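Local coordinates for protein PKS (Streptomyces albus, PDB 4OQJ) that probably works as a ketosynthase of an AT-less type I polyketide synthase, condensing acyl units bound to carrier proteins during oxazolomycin assembly, at residues L466-N472 / L510-L516; A500-L505 / W680-H684. One frame throughout, in Å; residues are numbered along the deposited sequence.

Contact 1 of 2, residues L466-N472 / L510-L516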
ATOM      1  N   LEU A 466      -7.774  21.666  35.895  1.00 27.31           N
ATOM      2  CA  LEU A 466      -8.979  21.947  35.148  1.00 26.17           C
ATOM      3  C   LEU A 466      -9.236  20.810  34.170  1.00 24.44           C
ATOM      4  O   LEU A 466      -8.431  20.578  33.280  1.00 23.38           O
ATOM      5  CB  LEU A 466      -8.842  23.276  34.384  1.00 25.74           C
ATOM      6  CG  LEU A 466     -10.045  23.665  33.524  1.00 25.01           C
ATOM      7  CD1 LEU A 466     -11.272  23.910  34.407  1.00 28.23           C
ATOM      8  CD2 LEU A 466      -9.730  24.879  32.687  1.00 24.38           C
ATOM      9  N   LEU A 467     -10.358  20.121  34.339  1.00 24.25           N
ATOM     10  CA  LEU A 467     -10.794  19.079  33.409  1.00 22.92           C
ATOM     11  C   LEU A 467     -11.788  19.655  32.409  1.00 21.60           C
ATOM     12  O   LEU A 467     -12.770  20.279  32.812  1.00 22.23           O
ATOM     13  CB  LEU A 467     -11.433  17.924  34.175  1.00 24.22           C
ATOM     14  CG  LEU A 467     -10.601  17.321  35.305  1.00 30.55           C
ATOM     15  CD1 LEU A 467     -11.334  16.120  35.893  1.00 34.25           C
ATOM     16  CD2 LEU A 467      -9.216  16.919  34.810  1.00 30.05           C
ATOM     17  N   VAL A 468     -11.536  19.465  31.116  1.00 20.06           N
ATOM     18  CA  VAL A 468     -12.437  19.993  30.096  1.00 19.74           C
ATOM     19  C   VAL A 468     -13.005  18.856  29.234  1.00 23.06           C
ATOM     20  O   VAL A 468     -12.317  17.884  28.917  1.00 23.27           O
ATOM     21  CB  VAL A 468     -11.737  21.063  29.226  1.00 19.05           C
ATOM     22  CG1 VAL A 468     -11.339  22.262  30.092  1.00 22.51           C
ATOM     23  CG2 VAL A 468     -10.534  20.485  28.494  1.00 17.93           C
ATOM     24  N   LEU A 469     -14.295  18.958  28.935  1.00 21.69           N
ATOM     25  CA  LEU A 469     -15.000  17.983  28.108  1.00 20.46           C
ATOM     26  C   LEU A 469     -15.776  18.741  27.055  1.00 19.06           C
ATOM     27  O   LEU A 469     -16.294  19.828  27.326  1.00 19.42           O
ATOM     28  CB  LEU A 469     -15.964  17.130  28.942  1.00 23.34           C
ATOM     29  CG  LEU A 469     -15.427  15.964  29.774  1.00 36.11           C
ATOM     30  CD1 LEU A 469     -14.593  16.450  30.933  1.00 41.77           C
ATOM     31  CD2 LEU A 469     -16.596  15.144  30.294  1.00 40.69           C
ATOM     32  N   SER A 470     -15.856  18.186  25.850  1.00 17.19           N
ATOM     33  CA  SER A 470     -16.709  18.780  24.822  1.00 18.22           C
ATOM     34  C   SER A 470     -17.252  17.707  23.892  1.00 17.08           C
ATOM     35  O   SER A 470     -16.615  16.677  23.656  1.00 16.94           O
ATOM     36  CB  SER A 470     -15.958  19.868  24.034  1.00 21.91           C
ATOM     37  OG  SER A 470     -14.892  19.356  23.249  1.00 19.59           O
ATOM     38  N   ALA A 471     -18.458  17.953  23.400  1.00 18.20           N
ATOM     39  CA  ALA A 471     -19.143  17.032  22.515  1.00 20.61           C
ATOM     40  C   ALA A 471     -19.975  17.830  21.521  1.00 20.16           C
ATOM     41  O   ALA A 471     -20.129  19.044  21.661  1.00 19.29           O
ATOM     42  CB  ALA A 471     -20.011  16.073  23.307  1.00 21.52           C
ATOM     43  N   ASN A 472     -20.502  17.142  20.516  1.00 18.18           N
ATOM     44  CA  ASN A 472     -21.214  17.803  19.433  1.00 18.19           C
ATOM     45  C   ASN A 472     -22.712  17.926  19.716  1.00 20.70           C
ATOM     46  O   ASN A 472     -23.432  18.549  18.945  1.00 23.65           O
ATOM     47  CB  ASN A 472     -21.001  17.052  18.118  1.00 15.91           C
ATOM     48  CG  ASN A 472     -21.256  17.923  16.916  1.00 16.35           C
ATOM     49  OD1 ASN A 472     -20.796  19.063  16.856  1.00 19.17           O
ATOM     50  ND2 ASN A 472     -21.999  17.403  15.961  1.00 18.66           N
ATOM     51  N   LEU A 510     -15.091  20.794  20.602  1.00 15.06           N
ATOM     52  CA  LEU A 510     -16.459  20.770  20.087  1.00 16.70           C
ATOM     53  C   LEU A 510     -17.335  21.782  20.842  1.00 20.30           C
ATOM     54  O   LEU A 510     -16.901  22.330  21.853  1.00 19.20           O
ATOM     55  CB  LEU A 510     -17.016  19.346  20.174  1.00 15.00           C
ATOM     56  CG  LEU A 510     -16.323  18.333  19.247  1.00 14.46           C
ATOM     57  CD1 LEU A 510     -16.684  16.900  19.615  1.00 14.70           C
ATOM     58  CD2 LEU A 510     -16.710  18.596  17.806  1.00 13.24           C
ATOM     59  N   PRO A 511     -18.560  22.046  20.340  1.00 18.80           N
ATOM     60  CA  PRO A 511     -19.326  23.225  20.794  1.00 20.10           C
ATOM     61  C   PRO A 511     -20.019  23.141  22.154  1.00 20.71           C
ATOM     62  O   PRO A 511     -20.152  24.170  22.821  1.00 21.31           O
ATOM     63  CB  PRO A 511     -20.397  23.386  19.701  1.00 25.86           C
ATOM     64  CG  PRO A 511     -19.900  22.610  18.536  1.00 29.03           C
ATOM     65  CD  PRO A 511     -19.135  21.470  19.111  1.00 21.26           C
ATOM     66  N   TYR A 512     -20.518  21.971  22.538  1.00 19.43           N
ATOM     67  CA  TYR A 512     -21.138  21.826  23.858  1.00 21.84           C
ATOM     68  C   TYR A 512     -20.054  21.452  24.848  1.00 19.65           C
ATOM     69  O   TYR A 512     -19.443  20.387  24.737  1.00 20.33           O
ATOM     70  CB  TYR A 512     -22.264  20.795  23.805  1.00 24.87           C
ATOM     71  CG  TYR A 512     -23.352  21.263  22.878  1.00 25.25           C
ATOM     72  CD1 TYR A 512     -23.303  20.973  21.519  1.00 22.53           C
ATOM     73  CD2 TYR A 512     -24.397  22.052  23.348  1.00 29.07           C
ATOM     74  CE1 TYR A 512     -24.279  21.424  20.664  1.00 24.78           C
ATOM     75  CE2 TYR A 512     -25.383  22.507  22.497  1.00 27.13           C
ATOM     76  CZ  TYR A 512     -25.317  22.199  21.161  1.00 25.93           C
ATOM     77  OH  TYR A 512     -26.289  22.645  20.305  1.00 32.12           O
ATOM     78  N   ARG A 513     -19.818  22.330  25.813  1.00 18.20           N
ATOM     79  CA  ARG A 513     -18.636  22.230  26.650  1.00 17.97           C
ATOM     80  C   ARG A 513     -18.938  22.144  28.135  1.00 20.50           C
ATOM     81  O   ARG A 513     -19.971  22.628  28.620  1.00 21.35           O
ATOM     82  CB  ARG A 513     -17.725  23.431  26.386  1.00 16.96           C
ATOM     83  CG  ARG A 513     -17.315  23.541  24.930  1.00 16.92           C
ATOM     84  CD  ARG A 513     -16.273  24.626  24.703  1.00 17.18           C
ATOM     85  NE  ARG A 513     -15.892  24.708  23.292  1.00 18.22           N
ATOM     86  CZ  ARG A 513     -15.039  25.604  22.788  1.00 21.22           C
ATOM     87  NH1 ARG A 513     -14.476  26.515  23.567  1.00 21.74           N
ATOM     88  NH2 ARG A 513     -14.747  25.584  21.496  1.00 17.54           N
ATOM     89  N   ARG A 514     -18.002  21.535  28.857  1.00 20.77           N
ATOM     90  CA  ARG A 514     -18.128  21.370  30.299  1.00 21.97           C
ATOM     91  C   ARG A 514     -16.757  21.421  30.917  1.00 20.94           C
ATOM     92  O   ARG A 514     -15.777  21.003  30.298  1.00 21.08           O
ATOM     93  CB  ARG A 514     -18.817  20.054  30.646  1.00 20.69           C
ATOM     94  CG  ARG A 514     -19.071  19.852  32.145  1.00 22.01           C
ATOM     95  CD  ARG A 514     -20.074  18.748  32.343  1.00 24.03           C
ATOM     96  NE  ARG A 514     -21.433  19.221  32.102  1.00 27.67           N
ATOM     97  CZ  ARG A 514     -22.433  18.465  31.651  1.00 30.04           C
ATOM     98  NH1 ARG A 514     -22.232  17.187  31.370  1.00 28.74           N
ATOM     99  NH2 ARG A 514     -23.643  18.998  31.476  1.00 30.14           N
ATOM    100  N   ALA A 515     -16.671  21.959  32.126  1.00 19.80           N
ATOM    101  CA  ALA A 515     -15.386  22.009  32.813  1.00 19.71           C
ATOM    102  C   ALA A 515     -15.547  21.991  34.323  1.00 21.07           C
ATOM    103  O   ALA A 515     -16.581  22.376  34.872  1.00 22.35           O
ATOM    104  CB  ALA A 515     -14.593  23.238  32.384  1.00 18.41           C
ATOM    105  N   LEU A 516     -14.492  21.540  34.979  1.00 25.11           N
ATOM    106  CA  LEU A 516     -14.505  21.326  36.416  1.00 30.66           C
ATOM    107  C   LEU A 516     -13.106  21.495  36.951  1.00 23.73           C
ATOM    108  O   LEU A 516     -12.169  20.916  36.420  1.00 22.12           O
ATOM    109  CB  LEU A 516     -15.017  19.926  36.753  1.00 24.85           C
ATOM    110  CG  LEU A 516     -14.778  19.476  38.190  1.00 25.61           C
ATOM    111  CD1 LEU A 516     -15.701  20.248  39.099  1.00 25.39           C
ATOM    112  CD2 LEU A 516     -14.967  17.979  38.342  1.00 28.82           C
TER

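Contact 2 of 2, residues A500-L505 / W680-H684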
ATOM      1  N   ALA A 500      -6.036  15.578  32.926  1.00 20.87           N
ATOM      2  CA  ALA A 500      -6.299  16.947  32.484  1.00 17.53           C
ATOM      3  C   ALA A 500      -5.628  17.222  31.158  1.00 17.10           C
ATOM      4  O   ALA A 500      -6.236  17.806  30.272  1.00 17.85           O
ATOM      5  CB  ALA A 500      -5.826  17.960  33.525  1.00 18.32           C
ATOM      6  N   GLN A 501      -4.371  16.808  31.033  1.00 19.00           N
ATOM      7  CA  GLN A 501      -3.602  17.044  29.814  1.00 18.69           C
ATOM      8  C   GLN A 501      -4.205  16.309  28.627  1.00 17.27           C
ATOM      9  O   GLN A 501      -4.370  16.874  27.539  1.00 18.54           O
ATOM     10  CB  GLN A 501      -2.152  16.601  30.002  1.00 19.68           C
ATOM     11  CG  GLN A 501      -1.341  17.480  30.970  1.00 23.65           C
ATOM     12  CD  GLN A 501      -0.036  16.818  31.414  1.00 29.19           C
ATOM     13  OE1 GLN A 501       0.116  15.594  31.337  1.00 25.35           O
ATOM     14  NE2 GLN A 501       0.913  17.628  31.868  1.00 31.20           N
ATOM     15  N   THR A 502      -4.530  15.042  28.836  1.00 16.75           N
ATOM     16  CA  THR A 502      -5.073  14.220  27.762  1.00 18.90           C
ATOM     17  C   THR A 502      -6.383  14.827  27.263  1.00 17.08           C
ATOM     18  O   THR A 502      -6.618  14.928  26.068  1.00 16.31           O
ATOM     19  CB  THR A 502      -5.303  12.794  28.227  1.00 20.59           C
ATOM     20  OG1 THR A 502      -4.054  12.246  28.663  1.00 19.43           O
ATOM     21  CG2 THR A 502      -5.885  11.929  27.100  1.00 22.24           C
ATOM     22  N   LEU A 503      -7.221  15.256  28.195  1.00 19.31           N
ATOM     23  CA  LEU A 503      -8.517  15.815  27.843  1.00 17.31           C
ATOM     24  C   LEU A 503      -8.386  17.138  27.081  1.00 15.57           C
ATOM     25  O   LEU A 503      -9.176  17.412  26.181  1.00 16.53           O
ATOM     26  CB  LEU A 503      -9.349  16.017  29.098  1.00 17.02           C
ATOM     27  CG  LEU A 503      -9.928  14.770  29.781  1.00 22.32           C
ATOM     28  CD1 LEU A 503     -10.539  15.167  31.117  1.00 24.65           C
ATOM     29  CD2 LEU A 503     -10.972  14.086  28.911  1.00 22.29           C
ATOM     30  N   ALA A 504      -7.405  17.957  27.466  1.00 14.15           N
ATOM     31  CA  ALA A 504      -7.209  19.280  26.892  1.00 14.35           C
ATOM     32  C   ALA A 504      -6.542  19.223  25.527  1.00 13.50           C
ATOM     33  O   ALA A 504      -6.867  20.008  24.641  1.00 13.84           O
ATOM     34  CB  ALA A 504      -6.363  20.156  27.844  1.00 15.23           C
ATOM     35  N   LEU A 505      -5.596  18.297  25.376  1.00 15.62           N
ATOM     36  CA  LEU A 505      -4.752  18.227  24.185  1.00 14.18           C
ATOM     37  C   LEU A 505      -5.179  17.140  23.215  1.00 15.70           C
ATOM     38  O   LEU A 505      -4.855  17.198  22.032  1.00 19.36           O
ATOM     39  CB  LEU A 505      -3.300  17.981  24.585  1.00 18.32           C
ATOM     40  CG  LEU A 505      -2.630  19.070  25.431  1.00 22.61           C
ATOM     41  CD1 LEU A 505      -1.369  18.500  26.046  1.00 22.97           C
ATOM     42  CD2 LEU A 505      -2.314  20.310  24.598  1.00 23.61           C
ATOM     43  N   TRP A 680      -4.130  25.227  24.444  1.00 17.20           N
ATOM     44  CA  TRP A 680      -3.802  24.270  25.491  1.00 16.69           C
ATOM     45  C   TRP A 680      -2.356  23.799  25.404  1.00 17.36           C
ATOM     46  O   TRP A 680      -1.791  23.366  26.403  1.00 19.83           O
ATOM     47  CB  TRP A 680      -4.755  23.089  25.424  1.00 18.98           C
ATOM     48  CG  TRP A 680      -6.125  23.473  25.805  1.00 19.77           C
ATOM     49  CD1 TRP A 680      -7.203  23.547  24.985  1.00 20.26           C
ATOM     50  CD2 TRP A 680      -6.578  23.861  27.113  1.00 21.27           C
ATOM     51  NE1 TRP A 680      -8.309  23.940  25.700  1.00 21.35           N
ATOM     52  CE2 TRP A 680      -7.951  24.145  27.009  1.00 22.44           C
ATOM     53  CE3 TRP A 680      -5.954  23.994  28.361  1.00 23.38           C
ATOM     54  CZ2 TRP A 680      -8.717  24.565  28.102  1.00 22.98           C
ATOM     55  CZ3 TRP A 680      -6.718  24.404  29.451  1.00 22.24           C
ATOM     56  CH2 TRP A 680      -8.082  24.687  29.311  1.00 21.47           C
ATOM     57  N   THR A 681      -1.750  23.901  24.224  1.00 21.19           N
ATOM     58  CA  THR A 681      -0.339  23.563  24.084  1.00 22.33           C
ATOM     59  C   THR A 681       0.507  24.547  24.863  1.00 24.62           C
ATOM     60  O   THR A 681       1.403  24.152  25.621  1.00 29.85           O
ATOM     61  CB  THR A 681       0.107  23.537  22.610  1.00 25.26           C
ATOM     62  OG1 THR A 681      -0.584  22.483  21.945  1.00 23.04           O
ATOM     63  CG2 THR A 681       1.604  23.281  22.499  1.00 27.96           C
ATOM     64  N   VAL A 682       0.215  25.833  24.707  1.00 24.01           N
ATOM     65  CA  VAL A 682       0.935  26.842  25.478  1.00 24.65           C
ATOM     66  C   VAL A 682       0.614  26.693  26.966  1.00 21.86           C
ATOM     67  O   VAL A 682       1.487  26.828  27.826  1.00 22.44           O
ATOM     68  CB  VAL A 682       0.591  28.275  25.018  1.00 31.69           C
ATOM     69  CG1 VAL A 682       1.327  29.301  25.878  1.00 30.76           C
ATOM     70  CG2 VAL A 682       0.958  28.461  23.555  1.00 40.45           C
ATOM     71  N   PHE A 683      -0.647  26.423  27.274  1.00 21.84           N
ATOM     72  CA  PHE A 683      -1.058  26.289  28.663  1.00 21.47           C
ATOM     73  C   PHE A 683      -0.262  25.213  29.415  1.00 25.35           C
ATOM     74  O   PHE A 683       0.073  25.395  30.588  1.00 23.69           O
ATOM     75  CB  PHE A 683      -2.543  25.960  28.731  1.00 16.66           C
ATOM     76  CG  PHE A 683      -3.086  25.940  30.118  1.00 20.96           C
ATOM     77  CD1 PHE A 683      -3.286  27.126  30.812  1.00 22.78           C
ATOM     78  CD2 PHE A 683      -3.399  24.744  30.732  1.00 23.91           C
ATOM     79  CE1 PHE A 683      -3.792  27.116  32.093  1.00 21.43           C
ATOM     80  CE2 PHE A 683      -3.911  24.726  32.025  1.00 26.36           C
ATOM     81  CZ  PHE A 683      -4.107  25.914  32.699  1.00 24.40           C
ATOM     82  N   HIS A 684       0.024  24.097  28.739  1.00 26.54           N
ATOM     83  CA  HIS A 684       0.721  22.958  29.360  1.00 28.66           C
ATOM     84  C   HIS A 684       2.237  22.928  29.091  1.00 34.12           C
ATOM     85  O   HIS A 684       2.919  21.994  29.513  1.00 36.82           O
ATOM     86  CB  HIS A 684       0.083  21.646  28.883  1.00 25.52           C
ATOM     87  CG  HIS A 684      -1.267  21.390  29.475  1.00 22.70           C
ATOM     88  ND1 HIS A 684      -1.445  21.036  30.798  1.00 27.89           N
ATOM     89  CD2 HIS A 684      -2.509  21.471  28.942  1.00 19.71           C
ATOM     90  CE1 HIS A 684      -2.734  20.895  31.045  1.00 30.76           C
ATOM     91  NE2 HIS A 684      -3.403  21.160  29.935  1.00 25.85           N
TER

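Contact 1 of 2, residues L466-N472 / L510-L516
The antiparallel strands 466-471 and 512-516 are joined by six backbone hydrogen bonds, two for each hydrogen-bonded pair. Leu-467 N reaches Leu-516 O at 2.9 Å and Leu-516 N returns to Leu-467 O at 3.0 Å; Leu-469 with Arg-514 and Ala-471 with Tyr-512 repeat the exchange. The backbone groups of Arg-513 and Ala-515 pair instead with Ala-539 and Met-537, making 512-516 the middle strand. Within the ladder, opposite Arg-513, Ser-470 turns its OG to accept from Leu-510 N (3.0 Å), so a small hydroxyl satisfies a loop amide; past the ladder, Asn-472 N donates to Tyr-697 OH. The extended side chain of Arg-513 brings NE to Leu-510 O at 3.0 Å; NH1 donates to Trp-672 O, and the guanidinium makes a cation-pi contact with Trp-672. On the face of Leu-467, Leu-469 and Leu-516, Arg-514 reaches helix 474-490 for a salt bridge with Asp-478 and a hydrogen bond to Thr-481, and Thr-538 of strand 536-539. The other face has small Ala-515, whose CB meets Leu-466 CD1 at 3.9 Å and Val-468 CG1 at 4.1 Å. A three-stranded antiparallel sheet, its first two strands linked through two helices, is consistent with the KS-to-AT linker domain of modular polyketide synthases.

Contact 2 of 2, residues A500-L505 / W680-H684
Ala-500, whose CB points at the short helix 680-684, stays small where strand 465-471 also presses: its own side chain touches Leu-467. One residue on, Gln-501 lies against His-684, its CA over a face of the imidazole and its CG 3.6 Å from His-684 ND1. The aliphatic part of glutamine does this packing, while its amide is satisfied by Arg-690 N and Pro-688 O, and His-684 ND1 is held by Glu-687. The axes of segments 500-505 and 680-684 run nearly antiparallel, at 156° with a closest approach of 10.1 Å, so this pairing docks a helix of what is probably the KS-to-AT linker domain onto the chain returning toward the ketosynthase. Ala-504, with only a methyl, lets the Trp-680 ring come close: its CB sits over the five-membered ring in a CH-pi contact, 4.1 Å from the centroid, and meets the edge of the His-684 ring, 3.8 Å from NE2. Leu-505, a longer side chain, bridges the remaining gap, its CD2 lying 3.8 Å from Trp-680 CB and equally far from Thr-681 OG1.

In the fold
Contacts 1 and 2 are neighbours, centres 13 Å apart, and their segments alternate along the chain: helix 496-505, half of contact 2, leads directly into strand 512-518 of contact 1. Contact 2 is buried and rests on van der Waals and ring packing, whereas contact 1 is only partly buried and rests on strand hydrogen bonds, with arginines within the ladder whose charged ends are satisfied by Asp-478, Thr-481, Thr-538 and Trp-672. They meet where Leu-466 CD2 touches Trp-680 CH2 at 3.8 Å and Val-468 O lies 3.5 Å from Leu-503 CB. Trp-672 serves both, through its cation-pi contact with Arg-513 and an edge-to-face stack with Trp-680, tying sheet and helix pair to helix 660-673.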